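Local coordinates for disease resistance protein RRS1 (Arabidopsis thaliana, PDB 5W3X) that is a plant transcription factor and immune receptor that binds W-box DNA through its WRKY domain and acts in resistance to fungal and bacterial pathogens, at residues 18-23 and 72-77; 28-33 and 55-60. All blocks are in the same frame, centred on the assembly; numbering follows the deposited sequence.

In the fold
Both contacts lie at the surface of the WRKY domain, on opposite sides of its centre, and their centres are about 23 Å apart. They share one antiparallel four-stranded sheet and its edge strand 22-28: contact 1 joins the lead-in and first residue of that strand to the loop after strand 66-71, whereas contact 2 joins the loop leaving it to the end of the inner strand 53-58. Their chemistry differs accordingly. Contact 1 is aromatic and metal-bound, with indole rings packed against zinc-binding histidines. Contact 2 is polar and metal-free, a serine, a glutamine and a glutamate meeting around a tight turn, next to which another protein chain docks.

Contact 1 of 2, residues 18-23 and 72-77; sequences DLWTWR and SEHNHP. With ZN (zinc ion), chain G.
Four atoms grip the zinc ion beside this contact: H74 ND1 at 2.2 Å, H76 NE2 at 2.1 Å, and the SG atoms of C42 and C50. This Cys2His2 site ties the loop 72-77 to the rest of the WRKY domain, and the aromatic side chains of 18-23 pack against its histidines. The main partner is W20. Its CG lies anti to the carbonyl carbon, as does that of H74, so the two side chains reach toward each other and their rings overlap. The W20 six-membered ring stacks face to face on the H74 imidazole, centroids 3.6 Å apart and planes only 3° off parallel. H74 CB extends the overlap with a CH-pi contact over the same face. The far rim of the indole reaches H76 as well: W20 CZ3 approaches H76 CE1 to 4.0 Å in an offset edge-to-face pair, the planes at 90°. In the plane of the indole, at its edge, H76 O lies 3.5 Å from W20 CZ3. With NE2 given to the metal, H76 ND1 donates to P77 O (3.0 Å), the donor standing above the carbonyl plane. W22, first residue of the WRKYGQK heptad, adds a second aromatic wall; H74 turns its edge toward the W22 face, and W22 CH2 comes within 3.4 Å of H74 NE2. D18 OD2 takes a weak hydrogen bond from W22 NE1 and a salt bridge from K54, whose charge also sits against the W22 ring as a cation-pi partner. Tryptophan suits position 20 because one broad, flat group can cover one histidine and edge against the other. Zinc probably draws electron density from the H74 imidazole, so an electron-rich indole should be a favourable stacking partner.

Contact 2 of 2, residues 28-33 and 55-60; sequences KDILGS and QVQRSE
A type II beta turn, I30 to S33, shapes the loop that follows the WRKYGQK heptad (W22 to K28), and the end of strand 53-58 meets it from across the sheet. S33 N donates to I30 O at 3.1 Å to close the turn. G32 takes its third position with phi at 78°, a conformation that glycine adopts easily because it has no side chain to clash. The chain then brings S33 alongside Q57. Q57 holds CG anti to the backbone N and runs out extended, carrying its amide from the strand to the turn. Q57 NE2 lies 3.1 Å from S33 OG. Q57 NE2 also comes 4.0 Å from I30 CB, where the two side chains cross obliquely. In this four-stranded WRKY sheet strand 37-42 lies between 22-28 and 53-58, and the extended glutamine is consistent with spanning that gap. F35 O receives a hydrogen bond from S33 OG and a weak one from Q57 NE2, while R37 NH1 donates to Q57 OE1, so both ends of the amide are engaged. Serine suits its place because its short hydroxyl fits beside the turn and still reaches F35 O. Beyond the strand, E60 bends at chi2 (75°) and lays its carboxylate against the turn, OE1 of E60 3.5 Å from S33 CA. Glutamate can accept the backbone N-H of R34 there through OE1, although E60 is poorly ordered. Another protein chain bonds to I30 O and G32 N of the turn and to the D29 carboxylate just before it.

Contact 1 of 2, residues 18-23 and 72-77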
ATOM      1  N   ASP B  18      -2.757  15.990 -25.479  1.00 78.43           N
ATOM      2  CA  ASP B  18      -2.763  14.629 -26.001  1.00 74.64           C
ATOM      3  C   ASP B  18      -3.923  14.444 -26.950  1.00 72.97           C
ATOM      4  O   ASP B  18      -4.999  14.992 -26.731  1.00 75.30           O
ATOM      5  CB  ASP B  18      -2.870  13.604 -24.873  1.00 78.66           C
ATOM      6  CG  ASP B  18      -1.602  12.815 -24.687  1.00 85.13           C
ATOM      7  OD1 ASP B  18      -0.566  13.229 -25.244  1.00 89.41           O
ATOM      8  OD2 ASP B  18      -1.630  11.788 -23.976  1.00 86.45           O
ATOM      9  N   LEU B  19      -3.706  13.677 -28.010  1.00 72.53           N
ATOM     10  CA  LEU B  19      -4.779  13.376 -28.945  1.00 76.60           C
ATOM     11  C   LEU B  19      -5.689  12.290 -28.370  1.00 78.29           C
ATOM     12  O   LEU B  19      -6.617  11.832 -29.036  1.00 84.78           O
ATOM     13  CB  LEU B  19      -4.211  12.941 -30.299  1.00 75.91           C
ATOM     14  N   TRP B  20      -5.427  11.886 -27.127  1.00 68.32           N
ATOM     15  CA  TRP B  20      -6.115  10.741 -26.538  1.00 63.65           C
ATOM     16  C   TRP B  20      -6.877  11.048 -25.249  1.00 60.80           C
ATOM     17  O   TRP B  20      -6.814  12.157 -24.726  1.00 59.03           O
ATOM     18  CB  TRP B  20      -5.098   9.638 -26.274  1.00 63.79           C
ATOM     19  CG  TRP B  20      -4.231   9.372 -27.455  1.00 70.60           C
ATOM     20  CD1 TRP B  20      -3.008   9.918 -27.712  1.00 72.45           C
ATOM     21  CD2 TRP B  20      -4.524   8.506 -28.556  1.00 72.33           C
ATOM     22  NE1 TRP B  20      -2.514   9.437 -28.900  1.00 73.94           N
ATOM     23  CE2 TRP B  20      -3.426   8.566 -29.437  1.00 75.28           C
ATOM     24  CE3 TRP B  20      -5.605   7.680 -28.878  1.00 72.50           C
ATOM     25  CZ2 TRP B  20      -3.378   7.832 -30.621  1.00 76.49           C
ATOM     26  CZ3 TRP B  20      -5.556   6.953 -30.053  1.00 76.59           C
ATOM     27  CH2 TRP B  20      -4.450   7.033 -30.909  1.00 77.19           C
ATOM     28  N   THR B  21      -7.610  10.050 -24.758  1.00 62.76           N
ATOM     29  CA  THR B  21      -8.353  10.159 -23.507  1.00 65.49           C
ATOM     30  C   THR B  21      -7.799   9.200 -22.453  1.00 64.82           C
ATOM     31  O   THR B  21      -7.472   8.051 -22.756  1.00 55.82           O
ATOM     32  CB  THR B  21      -9.851   9.880 -23.710  1.00 70.41           C
ATOM     33  OG1 THR B  21     -10.018   8.652 -24.428  1.00 74.16           O
ATOM     34  CG2 THR B  21     -10.497  11.013 -24.487  1.00 75.26           C
ATOM     35  N   TRP B  22      -7.699   9.687 -21.218  1.00 49.44           N
ATOM     36  CA  TRP B  22      -6.987   8.984 -20.155  1.00 47.28           C
ATOM     37  C   TRP B  22      -7.759   8.942 -18.833  1.00 46.77           C
ATOM     38  O   TRP B  22      -8.545   9.839 -18.541  1.00 49.74           O
ATOM     39  CB  TRP B  22      -5.634   9.653 -19.926  1.00 45.37           C
ATOM     40  CG  TRP B  22      -4.792   9.776 -21.173  1.00 47.43           C
ATOM     41  CD1 TRP B  22      -4.683  10.874 -21.976  1.00 48.95           C
ATOM     42  CD2 TRP B  22      -3.931   8.780 -21.743  1.00 44.53           C
ATOM     43  NE1 TRP B  22      -3.822  10.621 -23.015  1.00 49.10           N
ATOM     44  CE2 TRP B  22      -3.344   9.344 -22.893  1.00 45.39           C
ATOM     45  CE3 TRP B  22      -3.606   7.466 -21.397  1.00 40.88           C
ATOM     46  CZ2 TRP B  22      -2.452   8.640 -23.697  1.00 43.56           C
ATOM     47  CZ3 TRP B  22      -2.718   6.770 -22.197  1.00 40.93           C
ATOM     48  CH2 TRP B  22      -2.153   7.358 -23.332  1.00 44.82           C
ATOM     49  N   ARG B  23      -7.539   7.883 -18.054  1.00 43.29           N
ATOM     50  CA  ARG B  23      -8.058   7.779 -16.686  1.00 42.57           C
ATOM     51  C   ARG B  23      -6.873   7.540 -15.741  1.00 36.21           C
ATOM     52  O   ARG B  23      -5.825   7.066 -16.163  1.00 34.14           O
ATOM     53  CB  ARG B  23      -9.091   6.655 -16.550  1.00 45.27           C
ATOM     54  CG  ARG B  23     -10.298   6.799 -17.486  1.00 47.32           C
ATOM     55  CD  ARG B  23     -11.166   8.020 -17.165  1.00 45.94           C
ATOM     56  NE  ARG B  23     -11.919   8.428 -18.352  1.00 54.05           N
ATOM     57  CZ  ARG B  23     -13.097   7.919 -18.698  1.00 61.17           C
ATOM     58  NH1 ARG B  23     -13.663   6.991 -17.942  1.00 63.59           N
ATOM     59  NH2 ARG B  23     -13.712   8.336 -19.797  1.00 62.22           N
ATOM     60  N   SER B  72       3.255   1.432 -24.902  1.00 64.52           N
ATOM     61  CA  SER B  72       2.326   0.658 -25.733  1.00 64.35           C
ATOM     62  C   SER B  72       1.471   1.548 -26.636  1.00 67.27           C
ATOM     63  O   SER B  72       1.280   2.736 -26.384  1.00 66.69           O
ATOM     64  CB  SER B  72       1.426  -0.234 -24.874  1.00 62.36           C
ATOM     65  N   GLU B  73       0.948   0.951 -27.697  1.00 76.26           N
ATOM     66  CA  GLU B  73       0.237   1.702 -28.720  1.00 82.18           C
ATOM     67  C   GLU B  73      -1.262   1.564 -28.523  1.00 76.79           C
ATOM     68  O   GLU B  73      -1.740   0.531 -28.056  1.00 81.33           O
ATOM     69  CB  GLU B  73       0.644   1.219 -30.120  1.00 92.62           C
ATOM     70  CG  GLU B  73       2.158   1.173 -30.367  1.00101.97           C
ATOM     71  CD  GLU B  73       2.857   0.000 -29.681  1.00109.60           C
ATOM     72  OE1 GLU B  73       2.162  -0.832 -29.057  1.00112.68           O
ATOM     73  OE2 GLU B  73       4.103  -0.075 -29.748  1.00113.09           O
ATOM     74  N   HIS B  74      -2.003   2.607 -28.875  1.00 70.17           N
ATOM     75  CA  HIS B  74      -3.455   2.528 -28.845  1.00 70.59           C
ATOM     76  C   HIS B  74      -3.945   1.565 -29.922  1.00 70.81           C
ATOM     77  O   HIS B  74      -3.410   1.550 -31.029  1.00 70.35           O
ATOM     78  CB  HIS B  74      -4.073   3.908 -29.044  1.00 69.39           C
ATOM     79  CG  HIS B  74      -3.800   4.859 -27.922  1.00 65.75           C
ATOM     80  ND1 HIS B  74      -4.690   5.062 -26.889  1.00 64.73           N
ATOM     81  CD2 HIS B  74      -2.743   5.668 -27.675  1.00 66.26           C
ATOM     82  CE1 HIS B  74      -4.192   5.957 -26.053  1.00 65.98           C
ATOM     83  NE2 HIS B  74      -3.012   6.341 -26.507  1.00 66.71           N
ATOM     84  N   ASN B  75      -4.944   0.749 -29.593  1.00 72.36           N
ATOM     85  CA  ASN B  75      -5.525  -0.179 -30.568  1.00 66.83           C
ATOM     86  C   ASN B  75      -6.854   0.333 -31.104  1.00 66.23           C
ATOM     87  O   ASN B  75      -7.786  -0.437 -31.323  1.00 73.04           O
ATOM     88  CB  ASN B  75      -5.702  -1.576 -29.955  1.00 70.19           C
ATOM     89  CG  ASN B  75      -6.721  -1.605 -28.817  1.00 76.28           C
ATOM     90  OD1 ASN B  75      -7.232  -0.567 -28.387  1.00 79.29           O
ATOM     91  ND2 ASN B  75      -7.009  -2.804 -28.315  1.00 73.71           N
ATOM     92  N   HIS B  76      -6.931   1.638 -31.326  1.00 67.49           N
ATOM     93  CA  HIS B  76      -8.160   2.272 -31.791  1.00 72.91           C
ATOM     94  C   HIS B  76      -7.837   3.674 -32.298  1.00 77.49           C
ATOM     95  O   HIS B  76      -6.818   4.248 -31.913  1.00 72.76           O
ATOM     96  CB  HIS B  76      -9.191   2.327 -30.664  1.00 68.81           C
ATOM     97  CG  HIS B  76      -8.707   3.062 -29.457  1.00 71.06           C
ATOM     98  ND1 HIS B  76      -8.894   4.417 -29.287  1.00 71.63           N
ATOM     99  CD2 HIS B  76      -8.015   2.638 -28.373  1.00 68.47           C
ATOM    100  CE1 HIS B  76      -8.349   4.792 -28.144  1.00 68.17           C
ATOM    101  NE2 HIS B  76      -7.814   3.731 -27.569  1.00 67.76           N
ATOM    102  N   PRO B  77      -8.692   4.230 -33.174  1.00 79.92           N
ATOM    103  CA  PRO B  77      -8.419   5.581 -33.677  1.00 82.94           C
ATOM    104  C   PRO B  77      -8.534   6.645 -32.591  1.00 83.54           C
ATOM    105  O   PRO B  77      -9.060   6.366 -31.513  1.00 80.90           O
ATOM    106  CB  PRO B  77      -9.497   5.784 -34.752  1.00 88.62           C
ATOM    107  CG  PRO B  77     -10.588   4.820 -34.391  1.00 86.00           C
ATOM    108  CD  PRO B  77      -9.877   3.629 -33.815  1.00 85.32           C
TER
HETATM  109 ZN    ZN G1301      -6.275   3.727 -26.087  1.00 54.42          ZN

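Contact 2 of 2, residues 28-33 and 55-60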
ATOM      1  N   LYS B  28       2.036   9.344  -7.003  1.00 34.12           N
ATOM      2  CA  LYS B  28       2.875   9.047  -5.849  1.00 38.44           C
ATOM      3  C   LYS B  28       4.171   9.860  -5.810  1.00 36.50           C
ATOM      4  O   LYS B  28       4.737  10.198  -6.840  1.00 41.27           O
ATOM      5  CB  LYS B  28       3.199   7.544  -5.808  1.00 47.51           C
ATOM      6  CG  LYS B  28       3.605   7.073  -4.412  1.00 50.91           C
ATOM      7  CD  LYS B  28       3.752   5.572  -4.273  1.00 53.16           C
ATOM      8  CE  LYS B  28       4.001   5.210  -2.802  1.00 47.72           C
ATOM      9  NZ  LYS B  28       4.100   3.742  -2.558  1.00 52.14           N
ATOM     10  N   ASP B  29       4.651  10.158  -4.614  1.00 34.10           N
ATOM     11  CA  ASP B  29       5.971  10.762  -4.494  1.00 34.98           C
ATOM     12  C   ASP B  29       7.032   9.755  -4.897  1.00 39.86           C
ATOM     13  O   ASP B  29       6.816   8.540  -4.816  1.00 36.61           O
ATOM     14  CB  ASP B  29       6.205  11.277  -3.076  1.00 37.24           C
ATOM     15  CG  ASP B  29       5.487  12.600  -2.812  1.00 48.31           C
ATOM     16  OD1 ASP B  29       5.442  13.447  -3.732  1.00 50.12           O
ATOM     17  OD2 ASP B  29       4.953  12.782  -1.696  1.00 52.88           O
ATOM     18  N   ILE B  30       8.171  10.274  -5.348  1.00 38.39           N
ATOM     19  CA  ILE B  30       9.241   9.461  -5.897  1.00 31.93           C
ATOM     20  C   ILE B  30      10.592   9.765  -5.214  1.00 36.52           C
ATOM     21  O   ILE B  30      10.914  10.930  -4.948  1.00 33.76           O
ATOM     22  CB  ILE B  30       9.369   9.693  -7.410  1.00 40.50           C
ATOM     23  CG1 ILE B  30       8.069   9.302  -8.114  1.00 43.36           C
ATOM     24  CG2 ILE B  30      10.525   8.877  -7.991  1.00 44.22           C
ATOM     25  CD1 ILE B  30       7.795   7.791  -8.080  1.00 39.96           C
ATOM     26  N   LEU B  31      11.346   8.709  -4.911  1.00 35.24           N
ATOM     27  CA  LEU B  31      12.722   8.808  -4.431  1.00 33.92           C
ATOM     28  C   LEU B  31      13.497   9.876  -5.181  1.00 36.94           C
ATOM     29  O   LEU B  31      13.552   9.856  -6.406  1.00 39.29           O
ATOM     30  CB  LEU B  31      13.437   7.465  -4.596  1.00 35.04           C
ATOM     31  CG  LEU B  31      14.556   7.014  -3.648  1.00 41.38           C
ATOM     32  CD1 LEU B  31      15.545   6.084  -4.382  1.00 41.27           C
ATOM     33  CD2 LEU B  31      15.276   8.155  -2.968  1.00 38.35           C
ATOM     34  N   GLY B  32      14.083  10.809  -4.439  1.00 41.87           N
ATOM     35  CA  GLY B  32      15.008  11.777  -5.005  1.00 43.75           C
ATOM     36  C   GLY B  32      14.363  12.933  -5.750  1.00 48.31           C
ATOM     37  O   GLY B  32      15.065  13.791  -6.285  1.00 52.39           O
ATOM     38  N   SER B  33      13.036  12.979  -5.782  1.00 42.26           N
ATOM     39  CA  SER B  33      12.357  14.027  -6.538  1.00 41.90           C
ATOM     40  C   SER B  33      11.477  14.912  -5.668  1.00 42.86           C
ATOM     41  O   SER B  33      10.854  14.452  -4.715  1.00 43.06           O
ATOM     42  CB  SER B  33      11.515  13.416  -7.666  1.00 44.60           C
ATOM     43  OG  SER B  33      10.891  14.433  -8.433  1.00 50.61           O
ATOM     44  N   GLN B  55       3.035   8.192 -18.213  1.00 42.82           N
ATOM     45  CA  GLN B  55       3.567   8.668 -16.948  1.00 43.78           C
ATOM     46  C   GLN B  55       3.991  10.112 -17.093  1.00 46.01           C
ATOM     47  O   GLN B  55       4.633  10.481 -18.076  1.00 45.54           O
ATOM     48  CB  GLN B  55       4.772   7.833 -16.522  1.00 46.47           C
ATOM     49  CG  GLN B  55       4.990   6.612 -17.381  1.00 61.43           C
ATOM     50  CD  GLN B  55       4.107   5.489 -16.943  1.00 64.64           C
ATOM     51  OE1 GLN B  55       3.938   5.272 -15.746  1.00 72.65           O
ATOM     52  NE2 GLN B  55       3.510   4.784 -17.893  1.00 59.55           N
ATOM     53  N   VAL B  56       3.639  10.918 -16.102  1.00 46.94           N
ATOM     54  CA  VAL B  56       3.870  12.351 -16.152  1.00 42.26           C
ATOM     55  C   VAL B  56       4.572  12.813 -14.886  1.00 45.40           C
ATOM     56  O   VAL B  56       4.096  12.547 -13.782  1.00 40.99           O
ATOM     57  CB  VAL B  56       2.561  13.129 -16.301  1.00 41.91           C
ATOM     58  CG1 VAL B  56       2.834  14.620 -16.265  1.00 44.88           C
ATOM     59  CG2 VAL B  56       1.821  12.723 -17.582  1.00 34.85           C
ATOM     60  N   GLN B  57       5.705  13.492 -15.039  1.00 44.78           N
ATOM     61  CA  GLN B  57       6.436  13.982 -13.877  1.00 44.23           C
ATOM     62  C   GLN B  57       7.180  15.274 -14.179  1.00 46.26           C
ATOM     63  O   GLN B  57       8.003  15.320 -15.092  1.00 49.05           O
ATOM     64  CB  GLN B  57       7.418  12.922 -13.376  1.00 43.51           C
ATOM     65  CG  GLN B  57       8.172  13.347 -12.123  1.00 44.21           C
ATOM     66  CD  GLN B  57       8.907  12.201 -11.468  1.00 50.56           C
ATOM     67  OE1 GLN B  57       9.015  11.111 -12.036  1.00 52.99           O
ATOM     68  NE2 GLN B  57       9.418  12.439 -10.264  1.00 52.82           N
ATOM     69  N   ARG B  58       6.882  16.315 -13.405  1.00 52.70           N
ATOM     70  CA  ARG B  58       7.575  17.598 -13.502  1.00 50.89           C
ATOM     71  C   ARG B  58       9.057  17.397 -13.189  1.00 50.25           C
ATOM     72  O   ARG B  58       9.404  16.714 -12.225  1.00 53.23           O
ATOM     73  CB  ARG B  58       6.932  18.617 -12.555  1.00 53.21           C
ATOM     74  CG  ARG B  58       7.621  19.977 -12.481  1.00 60.87           C
ATOM     75  CD  ARG B  58       6.647  21.126 -12.784  1.00 67.39           C
ATOM     76  NE  ARG B  58       5.299  20.893 -12.267  1.00 68.53           N
ATOM     77  CZ  ARG B  58       4.213  21.528 -12.707  1.00 69.49           C
ATOM     78  NH1 ARG B  58       4.316  22.413 -13.691  1.00 64.88           N
ATOM     79  NH2 ARG B  58       3.019  21.268 -12.182  1.00 69.76           N
ATOM     80  N   SER B  59       9.928  17.956 -14.023  1.00 95.94           N
ATOM     81  CA  SER B  59      11.356  17.670 -13.927  1.00 91.31           C
ATOM     82  C   SER B  59      11.993  18.221 -12.662  1.00 89.14           C
ATOM     83  O   SER B  59      11.772  19.373 -12.290  1.00 85.78           O
ATOM     84  CB  SER B  59      12.102  18.224 -15.137  1.00 94.37           C
ATOM     85  OG  SER B  59      13.501  18.043 -14.977  1.00 94.97           O
ATOM     86  N   GLU B  60      12.794  17.384 -12.013  1.00 88.49           N
ATOM     87  CA  GLU B  60      13.504  17.772 -10.801  1.00 88.16           C
ATOM     88  C   GLU B  60      14.482  18.907 -11.089  1.00 89.18           C
ATOM     89  O   GLU B  60      14.414  19.969 -10.471  1.00 88.25           O
ATOM     90  CB  GLU B  60      14.242  16.568 -10.205  1.00 87.79           C
ATOM     91  CG  GLU B  60      15.174  16.903  -9.055  1.00 88.30           C
ATOM     92  CD  GLU B  60      14.440  17.186  -7.757  1.00 91.72           C
ATOM     93  OE1 GLU B  60      13.190  17.205  -7.768  1.00 96.77           O
ATOM     94  OE2 GLU B  60      15.113  17.393  -6.724  1.00 87.88           O
TER